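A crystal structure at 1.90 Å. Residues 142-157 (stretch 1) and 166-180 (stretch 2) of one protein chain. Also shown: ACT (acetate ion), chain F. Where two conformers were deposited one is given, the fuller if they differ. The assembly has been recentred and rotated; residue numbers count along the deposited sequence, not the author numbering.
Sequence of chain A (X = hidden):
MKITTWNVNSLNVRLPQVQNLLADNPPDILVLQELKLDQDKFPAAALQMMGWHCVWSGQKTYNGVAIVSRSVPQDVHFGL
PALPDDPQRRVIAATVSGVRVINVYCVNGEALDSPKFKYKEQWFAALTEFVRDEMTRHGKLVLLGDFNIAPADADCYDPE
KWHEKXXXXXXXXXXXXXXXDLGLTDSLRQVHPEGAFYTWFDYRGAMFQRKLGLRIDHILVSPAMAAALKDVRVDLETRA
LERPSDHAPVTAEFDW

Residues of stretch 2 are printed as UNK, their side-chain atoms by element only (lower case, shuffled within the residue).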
# COMPACT_ATOMS: atom_id res chain seq x y z
N VAL A 142 9.12 7.06 2.20
CA VAL A 142 7.89 6.35 2.62
C VAL A 142 7.69 5.15 1.73
O VAL A 142 7.55 5.28 0.51
CB VAL A 142 6.62 7.27 2.58
CG1 VAL A 142 5.41 6.53 3.09
CG2 VAL A 142 6.79 8.50 3.46
N LEU A 143 7.68 3.97 2.34
CA LEU A 143 7.36 2.73 1.62
C LEU A 143 5.98 2.29 2.06
O LEU A 143 5.78 1.96 3.24
CB LEU A 143 8.41 1.63 1.93
CG LEU A 143 8.08 0.17 1.53
CD1 LEU A 143 8.07 0.04 0.01
CD2 LEU A 143 9.03 -0.88 2.15
N LEU A 144 5.01 2.31 1.15
CA LEU A 144 3.61 2.07 1.56
C LEU A 144 2.83 1.30 0.52
O LEU A 144 3.24 1.22 -0.65
CB LEU A 144 2.87 3.39 1.91
CG LEU A 144 2.43 4.35 0.77
CD1 LEU A 144 1.83 5.61 1.36
CD2 LEU A 144 3.58 4.73 -0.23
N GLY A 145 1.72 0.70 0.94
CA GLY A 145 0.92 -0.07 -0.00
C GLY A 145 0.26 -1.25 0.67
O GLY A 145 0.09 -1.28 1.90
N ASP A 146 -0.16 -2.20 -0.16
CA ASP A 146 -0.79 -3.42 0.31
C ASP A 146 0.34 -4.41 0.38
O ASP A 146 0.89 -4.80 -0.65
CB ASP A 146 -1.83 -3.84 -0.71
CG ASP A 146 -2.52 -5.14 -0.35
OD1 ASP A 146 -2.18 -5.78 0.68
OD2 ASP A 146 -3.44 -5.49 -1.13
N PHE A 147 0.72 -4.79 1.60
CA PHE A 147 1.84 -5.68 1.81
C PHE A 147 1.34 -7.12 1.84
O PHE A 147 2.15 -8.01 1.70
CB PHE A 147 2.61 -5.36 3.11
CG PHE A 147 3.39 -4.10 3.04
CD1 PHE A 147 2.74 -2.87 3.19
CD2 PHE A 147 4.79 -4.12 2.83
CE1 PHE A 147 3.43 -1.66 3.09
CE2 PHE A 147 5.50 -2.91 2.75
CZ PHE A 147 4.81 -1.68 2.90
N ASN A 148 0.03 -7.33 1.96
CA ASN A 148 -0.51 -8.70 2.03
C ASN A 148 0.16 -9.51 3.13
O ASN A 148 0.28 -10.72 3.04
CB ASN A 148 -0.37 -9.41 0.67
CG ASN A 148 -1.59 -9.22 -0.20
OD1 ASN A 148 -2.74 -9.49 0.24
ND2 ASN A 148 -1.38 -8.74 -1.42
N ILE A 149 0.58 -8.80 4.19
CA ILE A 149 1.15 -9.41 5.38
C ILE A 149 0.62 -8.63 6.58
O ILE A 149 0.66 -7.36 6.63
CB ILE A 149 2.71 -9.41 5.39
CG1 ILE A 149 3.30 -10.24 4.23
CG2 ILE A 149 3.25 -9.92 6.81
CD1 ILE A 149 4.81 -10.03 4.09
N ALA A 150 0.13 -9.41 7.55
CA ALA A 150 -0.38 -8.93 8.82
C ALA A 150 0.72 -9.13 9.86
O ALA A 150 1.05 -10.26 10.22
CB ALA A 150 -1.63 -9.73 9.18
N PRO A 151 1.36 -8.04 10.30
CA PRO A 151 2.61 -8.17 11.06
C PRO A 151 2.59 -8.99 12.36
O PRO A 151 3.60 -9.62 12.66
CB PRO A 151 2.98 -6.71 11.35
CG PRO A 151 2.44 -5.96 10.16
CD PRO A 151 1.05 -6.62 10.02
N ALA A 152 1.49 -8.96 13.11
CA ALA A 152 1.42 -9.73 14.39
C ALA A 152 -0.01 -10.22 14.59
O ALA A 152 -0.90 -9.87 13.81
CB ALA A 152 1.88 -8.86 15.54
N ASP A 153 -0.27 -11.02 15.63
CA ASP A 153 -1.65 -11.57 15.77
C ASP A 153 -2.76 -10.54 16.04
O ASP A 153 -3.91 -10.76 15.70
CB ASP A 153 -1.70 -12.74 16.77
CG ASP A 153 -1.27 -14.07 16.14
OD1 ASP A 153 -1.24 -14.23 14.89
OD2 ASP A 153 -1.01 -14.99 16.93
N ALA A 154 -2.41 -9.38 16.60
CA ALA A 154 -3.40 -8.29 16.73
C ALA A 154 -3.94 -7.82 15.36
O ALA A 154 -4.97 -7.14 15.29
CB ALA A 154 -2.81 -7.12 17.51
N ASP A 155 -3.24 -8.20 14.28
CA ASP A 155 -3.55 -7.79 12.89
C ASP A 155 -4.33 -8.85 12.12
O ASP A 155 -4.63 -8.68 10.96
CB ASP A 155 -2.23 -7.50 12.16
CG ASP A 155 -1.42 -6.44 12.88
OD1 ASP A 155 -2.04 -5.44 13.33
OD2 ASP A 155 -0.19 -6.57 13.02
N CYS A 156 -4.62 -9.99 12.75
CA CYS A 156 -5.43 -11.07 12.14
C CYS A 156 -6.60 -11.40 13.08
O CYS A 156 -6.35 -11.86 14.19
CB CYS A 156 -4.56 -12.31 11.91
SG CYS A 156 -3.08 -12.06 10.87
N TYR A 157 -7.85 -11.15 12.66
CA TYR A 157 -9.04 -11.41 13.52
C TYR A 157 -9.04 -12.90 13.84
O TYR A 157 -8.65 -13.73 13.01
CB TYR A 157 -10.38 -10.97 12.88
CG TYR A 157 -10.85 -11.91 11.83
CD1 TYR A 157 -11.66 -13.00 12.17
CD2 TYR A 157 -10.43 -11.77 10.51
CE1 TYR A 157 -12.06 -13.91 11.21
CE2 TYR A 157 -10.83 -12.66 9.54
CZ TYR A 157 -11.65 -13.73 9.90
OH TYR A 157 -12.04 -14.64 8.94
N UNK A 166 -1.94 -18.04 5.06
CA UNK A 166 -1.55 -16.91 4.21
C UNK A 166 -1.83 -15.57 4.93
O UNK A 166 -2.82 -15.44 5.66
c UNK A 166 -3.74 -16.74 2.85
c UNK A 166 -1.51 -16.14 1.71
c UNK A 166 -2.22 -17.02 2.78
c UNK A 166 0.01 -16.48 1.42
N UNK A 167 -0.94 -14.61 4.74
CA UNK A 167 -0.98 -13.28 5.36
C UNK A 167 -0.47 -13.21 6.79
O UNK A 167 0.08 -12.18 7.18
c UNK A 167 -2.99 -12.21 1.73
n UNK A 167 -4.18 -12.67 2.10
c UNK A 167 -2.93 -12.54 3.91
c UNK A 167 -4.16 -12.90 3.46
n UNK A 167 -2.22 -12.12 2.80
c UNK A 167 -2.35 -12.57 5.28
N UNK A 168 -0.67 -14.28 7.56
CA UNK A 168 -0.37 -14.28 8.99
C UNK A 168 0.70 -15.29 9.44
O UNK A 168 0.83 -15.57 10.64
s UNK A 168 -2.99 -13.42 9.36
c UNK A 168 -1.67 -14.57 9.77
N UNK A 169 1.45 -15.85 8.49
CA UNK A 169 2.48 -16.85 8.83
C UNK A 169 3.74 -16.23 9.42
O UNK A 169 4.09 -15.05 9.16
o UNK A 169 3.62 -17.01 6.66
c UNK A 169 2.85 -17.74 7.61
N UNK A 170 4.43 -17.02 10.22
CA UNK A 170 5.71 -16.63 10.82
C UNK A 170 6.73 -16.21 9.75
O UNK A 170 7.44 -15.18 9.90
o UNK A 170 6.47 -18.97 10.97
c UNK A 170 6.24 -17.76 11.71
N UNK A 171 6.80 -16.94 8.66
CA UNK A 171 7.79 -16.56 7.63
C UNK A 171 7.44 -15.24 6.93
O UNK A 171 8.32 -14.41 6.70
c UNK A 171 9.29 -17.36 5.76
c UNK A 171 6.84 -18.08 5.80
c UNK A 171 8.08 -17.71 6.62
N UNK A 172 6.17 -15.05 6.59
CA UNK A 172 5.71 -13.76 6.02
C UNK A 172 6.02 -12.64 6.99
O UNK A 172 6.50 -11.55 6.59
o UNK A 172 1.63 -14.29 3.51
c UNK A 172 3.84 -14.53 4.45
o UNK A 172 1.86 -15.62 5.22
c UNK A 172 2.34 -14.84 4.38
c UNK A 172 4.22 -13.80 5.75
N UNK A 173 5.80 -12.89 8.28
CA UNK A 173 6.10 -11.86 9.28
C UNK A 173 7.59 -11.54 9.33
O UNK A 173 7.99 -10.38 9.49
c UNK A 173 1.03 -13.01 12.60
n UNK A 173 -0.25 -12.62 12.54
c UNK A 173 5.51 -12.24 10.64
c UNK A 173 4.01 -12.15 10.61
c UNK A 173 3.37 -12.76 11.83
n UNK A 173 1.93 -12.43 11.82
n UNK A 173 1.40 -13.95 13.47
N UNK A 174 8.42 -12.55 9.07
CA UNK A 174 9.86 -12.30 8.92
C UNK A 174 10.20 -11.43 7.71
O UNK A 174 11.07 -10.56 7.82
c UNK A 174 12.22 -13.31 9.04
c UNK A 174 10.68 -13.59 8.89
o UNK A 174 12.29 -12.88 11.44
c UNK A 174 12.56 -12.47 10.29
n UNK A 174 13.15 -11.31 10.07
N UNK A 175 9.52 -11.63 6.58
CA UNK A 175 9.73 -10.77 5.41
C UNK A 175 9.35 -9.33 5.70
O UNK A 175 10.06 -8.41 5.30
c UNK A 175 10.46 -13.39 4.19
c UNK A 175 7.41 -15.86 1.86
c UNK A 175 9.32 -12.70 3.84
n UNK A 175 10.38 -14.69 3.73
c UNK A 175 6.69 -14.66 1.89
c UNK A 175 8.98 -11.27 4.17
c UNK A 175 8.65 -15.98 2.44
c UNK A 175 7.23 -13.53 2.51
c UNK A 175 9.18 -14.85 3.06
c UNK A 175 8.50 -13.62 3.10
N UNK A 176 8.27 -9.12 6.45
CA UNK A 176 7.87 -7.79 6.86
C UNK A 176 8.93 -7.20 7.80
O UNK A 176 9.32 -6.03 7.67
c UNK A 176 5.60 -4.76 9.64
c UNK A 176 5.49 -5.53 6.98
c UNK A 176 6.05 -6.03 9.26
c UNK A 176 5.98 -6.43 7.93
c UNK A 176 6.47 -7.81 7.50
c UNK A 176 5.09 -3.90 8.69
c UNK A 176 5.04 -4.27 7.36
N UNK A 177 9.42 -8.02 8.73
CA UNK A 177 10.48 -7.58 9.65
C UNK A 177 11.74 -7.19 8.87
O UNK A 177 12.42 -6.21 9.25
c UNK A 177 11.18 -6.96 12.64
o UNK A 177 10.04 -6.98 13.12
n UNK A 177 11.97 -5.90 12.72
c UNK A 177 11.71 -8.17 11.89
c UNK A 177 10.76 -8.64 10.75
N UNK A 178 12.04 -7.90 7.79
CA UNK A 178 13.23 -7.55 7.00
C UNK A 178 13.19 -6.14 6.42
O UNK A 178 14.23 -5.50 6.21
c UNK A 178 13.47 -8.57 5.89
c UNK A 178 13.77 -9.96 6.42
o UNK A 178 14.13 -10.11 7.57
n UNK A 178 13.63 -10.98 5.55
N UNK A 179 12.00 -5.65 6.13
CA UNK A 179 11.81 -4.26 5.68
C UNK A 179 12.02 -3.27 6.84
O UNK A 179 12.74 -2.31 6.71
c UNK A 179 10.42 -4.09 5.05
c UNK A 179 10.17 -4.84 3.74
c UNK A 179 11.09 -4.34 2.58
c UNK A 179 8.68 -4.76 3.34
N UNK A 180 11.36 -3.50 7.97
CA UNK A 180 11.61 -2.69 9.17
C UNK A 180 13.11 -2.61 9.53
O UNK A 180 13.60 -1.53 9.90
c UNK A 180 8.66 -3.84 11.51
c UNK A 180 9.29 -3.28 10.24
c UNK A 180 10.82 -3.25 10.37
c UNK A 180 8.69 -1.90 9.87
C ACT F . -6.72 -11.06 0.37
O ACT F . -6.35 -12.24 0.48
OXT ACT F . -7.43 -10.76 -0.63
CH3 ACT F . -6.28 -10.09 1.41
O HOH W 1 6.02 -8.74 11.61

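Position 166 has four side-chain carbons, forked at the first, with one arm two carbons long. It does not touch stretch 1. It is Ile 166.

Position 167 has one carbon and then a five-membered ring of three carbons and two nitrogens. One ring nitrogen lies 2.9 Å from Asn 148 O. This is His 167; that nitrogen is ND1, and it donates the hydrogen bond. The ring is held at both nitrogens, since NE2 donates to O of the acetate at 2.7 Å. The backbone adds a nearly straight hydrogen bond from Ala 150 N to His 167 O, 2.8 Å.

Position 168 has one carbon and one sulfur. The sulfur lies 2.0 Å from Cys 156 SG, a covalent distance. This is Cys 168, half of a disulfide with chi3 of -108°. Two conformers were deposited for each cysteine, and one is given.

Position 169 has one carbon and one oxygen and no contact with stretch 1. It is Ser 169. Its OG accepts from N of position 172 at 3.2 Å and caps the helix that starts at 170.

Position 170 also has one carbon and one oxygen. It is Ser 170, exposed and out of reach. Position 171 has one carbon carrying two more, so it is Val 171, also out of reach.

Position 172 has three carbons, the third carrying two oxygens. Its backbone O packs 3.4 Å from Ile 149 CD1. It is Glu 172. OE2 accepts from His 167 N at 2.9 Å, and OE1 accepts from Ser 169 OG at 2.7 Å.

Position 173 has three carbons, a nitrogen, and a carbon carrying two nitrogens. The nitrogen within the chain lies 2.8 Å from Ala 150 O, and both end nitrogens lie 3.0 Å from Asp 153 OD1. It is Arg 173. NE donates to Ala 150 O, and the guanidinium forms a salt bridge with Asp 153.

Position 174 has three carbons, the third carrying one oxygen and one nitrogen. It is Gln 174, pointing away. Position 175 has one carbon and a fused ring pair with one nitrogen. Its CB lies 4.4 Å from Ile 149 CD1. It is Trp 175.

Position 176 has one carbon and a six-carbon ring. Pro 151 CG sits over the ring face, while the ring edge meets the face of Phe 147. It is Phe 176, with CE2 3.4 Å from Pro 151 CG.

Position 177 repeats the pattern of 174 and is Gln 177. Position 178 is one carbon shorter and is Asn 178. Neither reaches stretch 1.

Position 179 has four carbons, forked at the second. One end carbon lies 3.7 Å from Phe 147 CE2. It is Leu 179, and that carbon is CD1. Position 180 has the same shape, without contact, and is Leu 180.

The Cys 156 to Cys 168 disulfide ties the loops covalently. His 167 and Arg 173 satisfy the backbone carbonyls of Asn 148 and Ala 150. Phe 176 and Leu 179 pack the helix against Leu 143, Phe 147, Ile 149 and Pro 151.

Stretch 2 (166-180) IHCSSVERQWFQNLL
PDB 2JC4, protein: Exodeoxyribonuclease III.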